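Mandelate racemase/muconate lactonizing enzyme (Roseovarius nubinhibens, PDB 2QDD) is an enolase superfamily member of unsettled function that binds magnesium and probably, as in its relatives, acts on a carboxylate substrate. Local coordinates at residues A166-S171 with F195-A200; A72-H77 with R91-Q96; D82-D87 with D113-V118. All blocks are in the same frame, centred on the assembly; numbering follows the deposited sequence.

Contact 1 of 3, residues A166-S171 with F195-A200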
loop_
_atom_site.group_PDB
_atom_site.type_symbol
_atom_site.label_atom_id
_atom_site.label_comp_id
_atom_site.label_asym_id
_atom_site.label_seq_id
_atom_site.Cartn_x
_atom_site.Cartn_y
_atom_site.Cartn_z
ATOM N N ALA A 166 -34.283 2.250 -12.074
ATOM C CA ALA A 166 -35.014 1.116 -11.523
ATOM C C ALA A 166 -34.654 0.896 -10.057
ATOM O O ALA A 166 -33.491 0.673 -9.716
ATOM C CB ALA A 166 -34.737 -0.136 -12.338
ATOM N N LYS A 167 -35.660 0.965 -9.194
ATOM C CA LYS A 167 -35.448 0.896 -7.750
ATOM C C LYS A 167 -35.512 -0.555 -7.273
ATOM O O LYS A 167 -36.571 -1.185 -7.303
ATOM C CB LYS A 167 -36.472 1.759 -7.007
ATOM C CG LYS A 167 -36.695 3.141 -7.600
ATOM C CD LYS A 167 -35.666 4.147 -7.116
ATOM C CE LYS A 167 -35.635 5.370 -8.025
ATOM N NZ LYS A 167 -34.563 6.326 -7.624
ATOM N N ILE A 168 -34.363 -1.083 -6.858
ATOM C CA ILE A 168 -34.264 -2.448 -6.343
ATOM C C ILE A 168 -33.725 -2.427 -4.911
ATOM O O ILE A 168 -33.555 -1.354 -4.326
ATOM C CB ILE A 168 -33.380 -3.347 -7.246
ATOM C CG1 ILE A 168 -31.978 -2.750 -7.401
ATOM C CG2 ILE A 168 -34.045 -3.574 -8.608
ATOM C CD1 ILE A 168 -30.931 -3.751 -7.786
ATOM N N GLY A 169 -33.470 -3.606 -4.347
ATOM C CA GLY A 169 -32.942 -3.715 -2.986
ATOM C C GLY A 169 -33.881 -4.426 -2.029
ATOM O O GLY A 169 -34.995 -4.805 -2.399
ATOM N N GLY A 170 -33.429 -4.595 -0.790
ATOM C CA GLY A 170 -33.986 -5.597 0.118
ATOM C C GLY A 170 -33.043 -6.773 0.288
ATOM O O GLY A 170 -32.170 -7.005 -0.553
ATOM N N SER A 171 -33.224 -7.526 1.372
ATOM C CA SER A 171 -32.291 -8.597 1.740
ATOM C C SER A 171 -32.675 -9.985 1.201
ATOM O O SER A 171 -32.145 -11.003 1.658
ATOM C CB SER A 171 -32.059 -8.631 3.260
ATOM O OG SER A 171 -33.281 -8.585 3.980
ATOM N N PHE A 195 -29.611 0.808 -11.878
ATOM C CA PHE A 195 -30.222 0.108 -10.751
ATOM C C PHE A 195 -29.867 0.781 -9.442
ATOM O O PHE A 195 -28.718 0.729 -8.998
ATOM C CB PHE A 195 -29.835 -1.371 -10.732
ATOM C CG PHE A 195 -30.341 -2.136 -11.916
ATOM C CD1 PHE A 195 -29.502 -2.415 -12.983
ATOM C CD2 PHE A 195 -31.664 -2.560 -11.972
ATOM C CE1 PHE A 195 -29.965 -3.115 -14.090
ATOM C CE2 PHE A 195 -32.139 -3.261 -13.072
ATOM C CZ PHE A 195 -31.289 -3.539 -14.137
ATOM N N ASP A 196 -30.871 1.420 -8.840
ATOM C CA ASP A 196 -30.706 2.200 -7.617
ATOM C C ASP A 196 -31.142 1.382 -6.401
ATOM O O ASP A 196 -32.314 1.025 -6.246
ATOM C CB ASP A 196 -31.486 3.517 -7.711
ATOM C CG ASP A 196 -31.326 4.401 -6.476
ATOM O OD1 ASP A 196 -30.370 4.216 -5.684
ATOM O OD2 ASP A 196 -32.170 5.307 -6.302
ATOM N N VAL A 197 -30.167 1.099 -5.546
ATOM C CA VAL A 197 -30.301 0.135 -4.463
ATOM C C VAL A 197 -30.692 0.912 -3.212
ATOM O O VAL A 197 -31.321 0.363 -2.299
ATOM C CB VAL A 197 -28.954 -0.610 -4.248
ATOM C CG1 VAL A 197 -29.029 -1.598 -3.110
ATOM C CG2 VAL A 197 -28.522 -1.314 -5.529
ATOM N N ASN A 198 -30.342 2.203 -3.231
ATOM C CA ASN A 198 -30.442 3.112 -2.090
ATOM C C ASN A 198 -30.074 2.523 -0.746
ATOM O O ASN A 198 -30.869 2.492 0.203
ATOM C CB ASN A 198 -31.768 3.866 -2.052
ATOM C CG ASN A 198 -31.570 5.364 -1.900
ATOM O OD1 ASN A 198 -32.044 6.148 -2.726
ATOM N ND2 ASN A 198 -30.857 5.770 -0.842
ATOM N N ARG A 199 -28.826 2.051 -0.688
ATOM C CA ARG A 199 -28.161 1.594 0.546
ATOM C C ARG A 199 -28.761 0.355 1.224
ATOM O O ARG A 199 -28.410 0.038 2.359
ATOM C CB ARG A 199 -27.968 2.740 1.551
ATOM C CG ARG A 199 -27.270 3.959 0.980
ATOM C CD ARG A 199 -27.293 5.119 1.948
ATOM N NE ARG A 199 -28.574 5.818 1.898
ATOM C CZ ARG A 199 -28.866 6.917 2.587
ATOM N NH1 ARG A 199 -30.064 7.475 2.456
ATOM N NH2 ARG A 199 -27.967 7.467 3.394
ATOM N N ALA A 200 -29.636 -0.355 0.518
ATOM C CA ALA A 200 -30.389 -1.467 1.099
ATOM C C ALA A 200 -29.601 -2.779 1.208
ATOM O O ALA A 200 -30.051 -3.715 1.866
ATOM C CB ALA A 200 -31.691 -1.685 0.337
#
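Asp196 and Ile168 bury the most surface here, followed by Phe195. The carboxylate of Asp196 lies side by side with Lys167, both pointing the same way from adjacent strand ends. Lys167 NZ reaches Asp196 OD2 at 2.9 Å in a salt bridge. OD2 accepts with its anti lone pair, the one away from OD1. The lysine chain bends at chi2 (-84°), which swings its tip over to the acid. Asp196 OD1 takes the backbone N of Asn198 at 3.2 Å, from above the carboxylate plane, and closes an Asx turn. Asp196 is a magnesium ligand of this protein, though no metal is bound in this chain. Glu220 and Glu244 of the same site lie close by. The ammonium sits beside OD2, while OD1 faces Glu220.

The backbones pair as parallel strands. Asp196 N donates to Ala166 O at 2.9 Å, and Ile168 N donates to Asp196 O at 3.0 Å. On the sheet face opposite to Asp196, Ala166 CB meets Phe195 CD2 at 3.9 Å. Ile168 CD1 packs on Phe195 CB at 3.9 Å and on Val197 CG2 at 4.1 Å. Beyond the strands, Ala200 CB sits 3.6 Å from Gly170 N.

Strands 163-167 and 192-196 are joined through helix 173-185 in a beta-alpha-beta unit of the barrel domain. That helix covers Ala166, Ile168 and Phe195, with Ile183 touching both Ala166 and Phe195. Strand 218-220 flanks strand 192-196 on its other side, and its Ile219 touches Phe195 and Val197.

Contact 2 of 3, residues A72-H77 with R91-Q96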
loop_
_atom_site.group_PDB
_atom_site.type_symbol
_atom_site.label_atom_id
_atom_site.label_comp_id
_atom_site.label_asym_id
_atom_site.label_seq_id
_atom_site.Cartn_x
_atom_site.Cartn_y
_atom_site.Cartn_z
ATOM N N ALA A 72 -31.897 30.880 11.191
ATOM C CA ALA A 72 -31.931 31.714 12.405
ATOM C C ALA A 72 -30.553 31.990 13.006
ATOM O O ALA A 72 -30.210 33.144 13.272
ATOM C CB ALA A 72 -32.860 31.084 13.468
ATOM N N THR A 73 -29.778 30.926 13.211
ATOM C CA THR A 73 -28.412 31.015 13.726
ATOM C C THR A 73 -27.478 31.795 12.798
ATOM O O THR A 73 -26.674 32.615 13.259
ATOM C CB THR A 73 -27.856 29.609 14.021
ATOM O OG1 THR A 73 -28.518 29.080 15.172
ATOM C CG2 THR A 73 -26.356 29.632 14.283
ATOM N N LEU A 74 -27.606 31.562 11.493
ATOM C CA LEU A 74 -26.728 32.204 10.513
ATOM C C LEU A 74 -27.079 33.652 10.187
ATOM O O LEU A 74 -26.180 34.453 9.920
ATOM C CB LEU A 74 -26.624 31.375 9.234
ATOM C CG LEU A 74 -25.684 30.168 9.288
ATOM C CD1 LEU A 74 -25.916 29.291 8.071
ATOM C CD2 LEU A 74 -24.231 30.614 9.352
ATOM N N ALA A 75 -28.374 33.973 10.220
ATOM C CA ALA A 75 -28.906 35.304 9.843
ATOM C C ALA A 75 -28.184 36.578 10.328
ATOM O O ALA A 75 -27.889 37.443 9.497
ATOM C CB ALA A 75 -30.415 35.399 10.089
ATOM N N PRO A 76 -27.875 36.695 11.648
ATOM C CA PRO A 76 -27.083 37.860 12.101
ATOM C C PRO A 76 -25.732 38.050 11.402
ATOM O O PRO A 76 -25.218 39.173 11.342
ATOM C CB PRO A 76 -26.853 37.576 13.593
ATOM C CG PRO A 76 -27.964 36.686 13.984
ATOM C CD PRO A 76 -28.232 35.824 12.789
ATOM N N HIS A 77 -25.173 36.961 10.879
ATOM C CA HIS A 77 -23.846 36.973 10.286
ATOM C C HIS A 77 -23.879 37.201 8.784
ATOM O O HIS A 77 -22.907 37.685 8.208
ATOM C CB HIS A 77 -23.101 35.691 10.658
ATOM C CG HIS A 77 -23.035 35.457 12.136
ATOM N ND1 HIS A 77 -23.915 34.629 12.802
ATOM C CD2 HIS A 77 -22.217 35.976 13.084
ATOM C CE1 HIS A 77 -23.631 34.633 14.091
ATOM N NE2 HIS A 77 -22.604 35.440 14.289
ATOM N N ARG A 91 -17.396 30.804 3.322
ATOM C CA ARG A 91 -16.463 30.832 4.452
ATOM C C ARG A 91 -17.085 31.292 5.768
ATOM O O ARG A 91 -16.894 30.647 6.796
ATOM C CB ARG A 91 -15.239 31.692 4.125
ATOM C CG ARG A 91 -14.243 31.002 3.213
ATOM C CD ARG A 91 -12.917 31.740 3.164
ATOM N NE ARG A 91 -12.962 32.963 2.356
ATOM C CZ ARG A 91 -12.848 33.016 1.027
ATOM N NH1 ARG A 91 -12.691 31.908 0.304
ATOM N NH2 ARG A 91 -12.896 34.196 0.415
ATOM N N VAL A 92 -17.819 32.402 5.723
ATOM C CA VAL A 92 -18.565 32.911 6.879
ATOM C C VAL A 92 -19.569 31.889 7.423
ATOM O O VAL A 92 -19.556 31.596 8.621
ATOM C CB VAL A 92 -19.247 34.275 6.563
ATOM C CG1 VAL A 92 -20.208 34.684 7.680
ATOM C CG2 VAL A 92 -18.183 35.361 6.347
ATOM N N MET A 93 -20.409 31.335 6.542
ATOM C CA MET A 93 -21.336 30.256 6.905
ATOM C C MET A 93 -20.650 29.052 7.566
ATOM O O MET A 93 -21.150 28.525 8.559
ATOM C CB MET A 93 -22.138 29.778 5.689
ATOM C CG MET A 93 -23.118 30.792 5.108
ATOM S SD MET A 93 -24.351 30.010 4.044
ATOM C CE MET A 93 -23.384 29.607 2.588
ATOM N N ASP A 94 -19.509 28.634 7.015
ATOM C CA ASP A 94 -18.741 27.500 7.555
ATOM C C ASP A 94 -18.072 27.823 8.891
ATOM O O ASP A 94 -17.904 26.947 9.733
ATOM C CB ASP A 94 -17.681 27.027 6.551
ATOM C CG ASP A 94 -18.281 26.298 5.349
ATOM O OD1 ASP A 94 -19.425 25.802 5.427
ATOM O OD2 ASP A 94 -17.589 26.212 4.315
ATOM N N LEU A 95 -17.688 29.084 9.062
ATOM C CA LEU A 95 -17.151 29.598 10.321
ATOM C C LEU A 95 -18.214 29.627 11.418
ATOM O O LEU A 95 -17.938 29.285 12.571
ATOM C CB LEU A 95 -16.598 31.011 10.112
ATOM C CG LEU A 95 -15.183 31.315 10.595
ATOM C CD1 LEU A 95 -14.548 32.386 9.716
ATOM C CD2 LEU A 95 -15.192 31.745 12.055
ATOM N N GLN A 96 -19.427 30.036 11.052
ATOM C CA GLN A 96 -20.447 30.375 12.036
ATOM C C GLN A 96 -21.350 29.200 12.363
ATOM O O GLN A 96 -21.970 29.163 13.424
ATOM C CB GLN A 96 -21.276 31.585 11.585
ATOM C CG GLN A 96 -20.505 32.919 11.520
ATOM C CD GLN A 96 -19.877 33.345 12.847
ATOM O OE1 GLN A 96 -20.359 33.005 13.928
ATOM N NE2 GLN A 96 -18.794 34.103 12.761
#
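The side-chain amide of Gln96 stacks on one face of the His77 ring, with the two planes only 9° apart. The side chains cross at about a right angle. Gln96 bends at chi2 (-58°), and this bend lays its amide over the ring. Its CG sits over the face, 3.9 Å from the centroid of the His77 ring, in a CH-pi contact. Gln96 CD lies 3.5 Å from His77 CD2. Gln96 OE1 lies 3.3 Å from His77 NE2, but it is above the ring plane near the rim, and the angle is too poor for a hydrogen bond. Pro76 CB lies over the opposite face. The ring edge turns back to its own helix, where His77 ND1 donates weakly to Thr73 O at 3.4 Å.

Leu74 points toward the other helix deeper in the contact. Its CD2 meets Gln96 CB at 3.8 Å and lies 3.8 Å from Met93 O. Val92 CG1 approaches His77 CB at 4.3 Å. The axes of segments 72-77 and 91-96 pass 10.0 Å apart, at 128° between their directions. The contact joins two helices of the family's N-terminal domain, away from the metal site. Val103 and Ile107 of helix 101-119 also touch Leu74.

A second subunit also touches this contact. Its His57 ring meets the His77 ring and donates from ND1 to Gln96 O, while its His63 bonds to Thr73 OG1.

Between the two helices the contact rests on dispersion and stacking of flat groups rather than on hydrogen bonds. The amide oxygen over the ring would probably sit more easily on an imidazole that carries some positive charge.

Contact 3 of 3, residues D82-D87 with D113-V118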
loop_
_atom_site.group_PDB
_atom_site.type_symbol
_atom_site.label_atom_id
_atom_site.label_comp_id
_atom_site.label_asym_id
_atom_site.label_seq_id
_atom_site.Cartn_x
_atom_site.Cartn_y
_atom_site.Cartn_z
ATOM N N ASP A 82 -21.557 41.359 1.430
ATOM C CA ASP A 82 -21.657 41.438 -0.028
ATOM C C ASP A 82 -21.959 40.045 -0.614
ATOM O O ASP A 82 -21.101 39.152 -0.569
ATOM C CB ASP A 82 -20.342 41.979 -0.595
ATOM C CG ASP A 82 -20.479 42.532 -2.002
ATOM O OD1 ASP A 82 -21.384 42.102 -2.755
ATOM O OD2 ASP A 82 -19.659 43.408 -2.363
ATOM N N PRO A 83 -23.170 39.863 -1.183
ATOM C CA PRO A 83 -23.572 38.553 -1.711
ATOM C C PRO A 83 -22.930 38.204 -3.061
ATOM O O PRO A 83 -23.174 37.118 -3.593
ATOM C CB PRO A 83 -25.087 38.692 -1.864
ATOM C CG PRO A 83 -25.300 40.142 -2.124
ATOM C CD PRO A 83 -24.225 40.879 -1.375
ATOM N N ARG A 84 -22.129 39.120 -3.602
ATOM C CA ARG A 84 -21.379 38.887 -4.836
ATOM C C ARG A 84 -20.081 38.126 -4.574
ATOM O O ARG A 84 -19.610 37.381 -5.439
ATOM C CB ARG A 84 -21.071 40.211 -5.539
ATOM C CG ARG A 84 -22.308 40.954 -6.048
ATOM C CD ARG A 84 -21.976 42.370 -6.504
ATOM N NE ARG A 84 -21.406 43.176 -5.425
ATOM C CZ ARG A 84 -20.923 44.408 -5.567
ATOM N NH1 ARG A 84 -20.944 45.012 -6.752
ATOM N NH2 ARG A 84 -20.415 45.039 -4.515
ATOM N N SER A 85 -19.506 38.335 -3.389
ATOM C CA SER A 85 -18.305 37.627 -2.954
ATOM C C SER A 85 -18.663 36.244 -2.415
ATOM O O SER A 85 -18.793 36.058 -1.206
ATOM C CB SER A 85 -17.574 38.437 -1.881
ATOM O OG SER A 85 -16.935 39.573 -2.441
ATOM N N LEU A 86 -18.821 35.284 -3.325
ATOM C CA LEU A 86 -19.525 34.030 -3.042
ATOM C C LEU A 86 -18.731 33.052 -2.181
ATOM O O LEU A 86 -19.283 32.454 -1.256
ATOM C CB LEU A 86 -19.939 33.341 -4.338
ATOM C CG LEU A 86 -21.356 33.639 -4.804
ATOM C CD1 LEU A 86 -21.462 33.334 -6.270
ATOM C CD2 LEU A 86 -22.337 32.791 -4.018
ATOM N N ASP A 87 -17.443 32.897 -2.490
ATOM C CA ASP A 87 -16.545 32.081 -1.683
ATOM C C ASP A 87 -16.444 32.617 -0.261
ATOM O O ASP A 87 -16.394 31.839 0.690
ATOM C CB ASP A 87 -15.156 31.993 -2.319
ATOM C CG ASP A 87 -15.151 31.216 -3.629
ATOM O OD1 ASP A 87 -15.708 30.097 -3.686
ATOM O OD2 ASP A 87 -14.575 31.725 -4.612
ATOM N N ASP A 113 -28.098 33.663 -7.514
ATOM C CA ASP A 113 -29.198 34.414 -8.133
ATOM C C ASP A 113 -28.944 35.924 -8.208
ATOM O O ASP A 113 -29.112 36.520 -9.271
ATOM C CB ASP A 113 -30.502 34.134 -7.376
ATOM C CG ASP A 113 -31.755 34.478 -8.182
ATOM O OD1 ASP A 113 -31.664 34.805 -9.389
ATOM O OD2 ASP A 113 -32.853 34.409 -7.590
ATOM N N ILE A 114 -28.521 36.517 -7.089
ATOM C CA ILE A 114 -28.159 37.940 -7.015
ATOM C C ILE A 114 -26.978 38.276 -7.932
ATOM O O ILE A 114 -27.047 39.237 -8.711
ATOM C CB ILE A 114 -27.873 38.389 -5.550
ATOM C CG1 ILE A 114 -29.165 38.395 -4.725
ATOM C CG2 ILE A 114 -27.217 39.776 -5.498
ATOM C CD1 ILE A 114 -28.939 38.307 -3.222
ATOM N N LEU A 115 -25.916 37.474 -7.849
ATOM C CA LEU A 115 -24.733 37.637 -8.699
ATOM C C LEU A 115 -25.047 37.561 -10.199
ATOM O O LEU A 115 -24.515 38.344 -10.987
ATOM C CB LEU A 115 -23.647 36.617 -8.340
ATOM C CG LEU A 115 -22.377 36.744 -9.196
ATOM C CD1 LEU A 115 -21.547 37.960 -8.801
ATOM C CD2 LEU A 115 -21.547 35.483 -9.208
ATOM N N GLY A 116 -25.917 36.629 -10.577
ATOM C CA GLY A 116 -26.375 36.516 -11.953
ATOM C C GLY A 116 -27.135 37.727 -12.471
ATOM O O GLY A 116 -26.937 38.139 -13.613
ATOM N N GLN A 117 -27.996 38.294 -11.625
ATOM C CA GLN A 117 -28.752 39.507 -11.954
ATOM C C GLN A 117 -27.864 40.740 -12.065
ATOM O O GLN A 117 -28.037 41.549 -12.975
ATOM C CB GLN A 117 -29.848 39.747 -10.921
ATOM C CG GLN A 117 -30.998 38.761 -11.001
ATOM C CD GLN A 117 -31.946 38.881 -9.825
ATOM O OE1 GLN A 117 -32.564 39.925 -9.616
ATOM N NE2 GLN A 117 -32.064 37.810 -9.050
ATOM N N VAL A 118 -26.915 40.863 -11.138
ATOM C CA VAL A 118 -25.925 41.946 -11.117
ATOM C C VAL A 118 -25.004 41.920 -12.351
ATOM O O VAL A 118 -24.674 42.971 -12.913
ATOM C CB VAL A 118 -25.120 41.918 -9.777
ATOM C CG1 VAL A 118 -23.752 42.581 -9.900
ATOM C CG2 VAL A 118 -25.932 42.558 -8.655
#
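The guanidinium of Arg84 has the carboxylate of Asp82 at its edge, in plane, and its aliphatic stem runs over Leu115 and Val118 of the facing helix. The grip on Asp82 is side-on, with one nitrogen to each oxygen. Arg84 NE donates to Asp82 OD1 at 2.9 Å, nearly straight at 176°, and OD1 accepts with its syn lone pair. Arg84 NH2 reaches Asp82 OD2 at 2.8 Å on the syn side, somewhat out of the carboxylate plane. OD1 has a second donor, Arg84 N at 3.2 Å, which comes from above that plane and forms an Asx turn. The acid is therefore clasped by both the backbone and the side chain of Arg84.

This clasp sets the arginine stem. Its chain bends at chi3 (-60°), which carries the guanidinium back to Asp82 and leaves CD against the helix. Arg84 CD meets Val118 CG1 at 3.8 Å, and Arg84 CB lies 4.0 Å from Leu115 CD1. The Arg84 side chain crosses those of Leu115 and Val118 at about a right angle. An alanine in place of this arginine would probably leave the Asp82 carboxylate without its charge partner and open a gap beside Val118.

Segment 82-87 holds a type I turn, Asp82 to Ser85, that leads into helix 86-96. It packs across helix 101-119 in the N-terminal capping domain of the enolase superfamily. The deeper side is apolar. Pro83 CG touches Ile114 CG2 at 3.9 Å, and Leu86 CD1 meets Leu115 CD2 at 3.6 Å. Ile40 and Thr42 of strand 29-42 also touch Ile114.

A third subunit closes over the turn. Its Leu121 packs on Arg84 and Leu115, and Ser85 OG is hydrogen-bonded to Gly129 O of that neighbouring subunit.

Contacts 2 and 3 lie in the N-terminal domain, with centres about 17 Å apart. Both use helix 86-96: its start meets helix 101-119 in contact 3, and its end meets helix 64-78 in contact 2. Their segments alternate along the chain, and helix 86-96 bridges the other two helices. Neighbouring subunits meet both contacts, one of them the same for the two, which places these helices at the assembly interfaces. Contact 1 comes later in the chain, in the barrel domain at the magnesium site. Its centre is about 37 Å from that of contact 2 and 40 Å from that of contact 3, across the centre of the chain, and it touches neither.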